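Local coordinates for allergen Bos d 2 (Bos taurus, PDB 4WFU), which probably carries pheromones, as a secreted member of the lipocalin family, and is a major allergen of cow dander, at residues W16-A21 with E146-T151. Residues are numbered along the deposited sequence; the frame is centred on the assembly and turned at random.
Sequences WRIIYA and ENLIKT
Ala21 and Glu146 form a hydrogen-bonded antiparallel pair: Glu146 N gives a nearly straight bond to Ala21 O (2.7 Å), and Ala21 N returns one to Glu146 O (3.0 Å). Beyond the neighbouring non-hydrogen-bonded pair, Tyr20 with Asn147, the ladder stops. There Ile19 O takes two donors from the same face of its carbonyl plane, Leu148 N at 2.8 Å and Ile149 N at a longer 3.3 Å, as residues 149-151 coil into a 3-10 turn. Asn147 suits this exit. With its amide carbon anti to the backbone N (chi1 178°), its OD1 accepts from Lys150 N at 2.9 Å, an Asx motif. Its ND2 lies 3.9 Å from Tyr20 CE1, the amide plane turned 72° from the ring.

Aliphatic side chains pack in two places. In one, Leu148 CD2 meets Ile18 CD1 at 3.6 Å while its CD1 rests on Ala21 CB, a small side chain consistent with the leucine's close approach; Tyr38 and Tyr39 of strand 38-45 adjoin this buried cluster. In the other, Ile149 lies alongside Ile19, CG2 to CG2 at 3.9 Å. Tyr20 packs against helix 125-137, and Glu146, bent away from strand 17-23, sends OE1 into a salt bridge with Arg36. A classic bulge, Ile19 and Tyr20 facing Gly116, lies on the other edge of strand 17-23. The short final strand thus pairs with the first, as in the lipocalin beta-barrel.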
loop_
_atom_site.group_PDB
_atom_site.type_symbol
_atom_site.label_atom_id
_atom_site.label_comp_id
_atom_site.label_asym_id
_atom_site.label_seq_id
_atom_site.Cartn_x
_atom_site.Cartn_y
_atom_site.Cartn_z
ATOM N N TRP A 16 -4.969 5.886 7.537
ATOM C CA TRP A 16 -4.353 6.186 6.259
ATOM C C TRP A 16 -5.338 6.080 5.106
ATOM O O TRP A 16 -6.239 5.244 5.119
ATOM C CB TRP A 16 -3.206 5.196 6.004
ATOM C CG TRP A 16 -2.077 5.270 6.990
ATOM C CD1 TRP A 16 -1.829 4.408 8.022
ATOM C CD2 TRP A 16 -1.034 6.251 7.025
ATOM N NE1 TRP A 16 -0.696 4.796 8.698
ATOM C CE2 TRP A 16 -0.192 5.926 8.110
ATOM C CE3 TRP A 16 -0.734 7.383 6.251
ATOM C CZ2 TRP A 16 0.934 6.681 8.433
ATOM C CZ3 TRP A 16 0.379 8.126 6.573
ATOM C CH2 TRP A 16 1.198 7.780 7.658
ATOM N N ARG A 17 -5.149 6.920 4.094
ATOM C CA ARG A 17 -5.856 6.758 2.829
ATOM C C ARG A 17 -4.808 6.589 1.738
ATOM O O ARG A 17 -3.697 7.099 1.862
ATOM C CB ARG A 17 -6.759 7.971 2.540
ATOM C CG ARG A 17 -6.018 9.285 2.320
ATOM C CD ARG A 17 -7.014 10.453 2.364
ATOM N NE ARG A 17 -6.516 11.692 1.769
ATOM C CZ ARG A 17 -5.826 12.619 2.426
ATOM N NH1 ARG A 17 -5.518 12.440 3.703
ATOM N NH2 ARG A 17 -5.441 13.729 1.798
ATOM N N ILE A 18 -5.151 5.871 0.677
ATOM C CA ILE A 18 -4.217 5.690 -0.425
ATOM C C ILE A 18 -4.404 6.776 -1.496
ATOM O O ILE A 18 -5.514 7.020 -1.958
ATOM C CB ILE A 18 -4.317 4.269 -1.046
ATOM C CG1 ILE A 18 -3.188 4.055 -2.057
ATOM C CG2 ILE A 18 -5.707 4.035 -1.689
ATOM C CD1 ILE A 18 -2.807 2.556 -2.272
ATOM N N ILE A 19 -3.313 7.434 -1.871
ATOM C CA ILE A 19 -3.361 8.423 -2.953
ATOM C C ILE A 19 -2.945 7.767 -4.267
ATOM O O ILE A 19 -3.686 7.798 -5.247
ATOM C CB ILE A 19 -2.432 9.624 -2.687
ATOM C CG1 ILE A 19 -2.602 10.144 -1.261
ATOM C CG2 ILE A 19 -2.719 10.751 -3.696
ATOM C CD1 ILE A 19 -4.010 10.571 -0.943
ATOM N N TYR A 20 -1.762 7.158 -4.262
ATOM C CA TYR A 20 -1.185 6.553 -5.462
ATOM C C TYR A 20 -0.750 5.119 -5.236
ATOM O O TYR A 20 -0.425 4.729 -4.115
ATOM C CB TYR A 20 0.057 7.323 -5.917
ATOM C CG TYR A 20 -0.212 8.747 -6.358
ATOM C CD1 TYR A 20 -0.839 9.015 -7.570
ATOM C CD2 TYR A 20 0.189 9.823 -5.573
ATOM C CE1 TYR A 20 -1.075 10.345 -7.978
ATOM C CE2 TYR A 20 -0.047 11.136 -5.975
ATOM C CZ TYR A 20 -0.673 11.385 -7.172
ATOM O OH TYR A 20 -0.898 12.693 -7.562
ATOM N N ALA A 21 -0.717 4.359 -6.326
ATOM C CA ALA A 21 -0.033 3.065 -6.359
ATOM C C ALA A 21 0.714 2.982 -7.687
ATOM O O ALA A 21 0.373 3.691 -8.643
ATOM C CB ALA A 21 -1.030 1.921 -6.225
ATOM N N GLU A 146 -0.728 4.941 -10.752
ATOM C CA GLU A 146 -2.172 5.093 -10.806
ATOM C C GLU A 146 -2.626 5.959 -9.650
ATOM O O GLU A 146 -2.151 5.812 -8.524
ATOM C CB GLU A 146 -2.861 3.732 -10.689
ATOM C CG GLU A 146 -2.925 2.924 -11.962
ATOM C CD GLU A 146 -4.014 3.406 -12.896
ATOM O OE1 GLU A 146 -5.173 3.576 -12.442
ATOM O OE2 GLU A 146 -3.704 3.612 -14.085
ATOM N N ASN A 147 -3.549 6.875 -9.924
ATOM C CA ASN A 147 -4.158 7.651 -8.858
ATOM C C ASN A 147 -5.359 6.874 -8.345
ATOM O O ASN A 147 -6.311 6.648 -9.093
ATOM C CB ASN A 147 -4.590 9.033 -9.374
ATOM C CG ASN A 147 -5.287 9.862 -8.315
ATOM O OD1 ASN A 147 -6.151 9.371 -7.595
ATOM N ND2 ASN A 147 -4.927 11.141 -8.231
ATOM N N LEU A 148 -5.312 6.459 -7.080
ATOM C CA LEU A 148 -6.402 5.683 -6.493
ATOM C C LEU A 148 -7.401 6.544 -5.746
ATOM O O LEU A 148 -8.591 6.231 -5.716
ATOM C CB LEU A 148 -5.862 4.601 -5.546
ATOM C CG LEU A 148 -5.571 3.253 -6.196
ATOM C CD1 LEU A 148 -4.603 3.420 -7.364
ATOM C CD2 LEU A 148 -4.990 2.287 -5.155
ATOM N N ILE A 149 -6.932 7.629 -5.136
ATOM C CA ILE A 149 -7.826 8.421 -4.295
ATOM C C ILE A 149 -9.010 8.968 -5.090
ATOM O O ILE A 149 -10.116 9.067 -4.569
ATOM C CB ILE A 149 -7.073 9.533 -3.520
ATOM C CG1 ILE A 149 -7.968 10.159 -2.447
ATOM C CG2 ILE A 149 -6.518 10.577 -4.469
ATOM C CD1 ILE A 149 -8.380 9.203 -1.350
ATOM N N LYS A 150 -8.789 9.275 -6.363
ATOM C CA LYS A 150 -9.837 9.880 -7.179
ATOM C C LYS A 150 -10.975 8.917 -7.523
ATOM O O LYS A 150 -12.057 9.360 -7.897
ATOM C CB LYS A 150 -9.254 10.521 -8.446
ATOM C CG LYS A 150 -8.795 9.528 -9.495
ATOM C CD LYS A 150 -8.114 10.254 -10.648
ATOM C CE LYS A 150 -7.699 9.285 -11.738
ATOM N NZ LYS A 150 -7.055 9.995 -12.877
ATOM N N THR A 151 -10.736 7.611 -7.395
ATOM C CA THR A 151 -11.776 6.610 -7.630
ATOM C C THR A 151 -12.243 5.939 -6.332
ATOM O O THR A 151 -13.031 4.995 -6.360
ATOM C CB THR A 151 -11.316 5.515 -8.613
ATOM O OG1 THR A 151 -10.235 4.760 -8.043
ATOM C CG2 THR A 151 -10.855 6.118 -9.924
#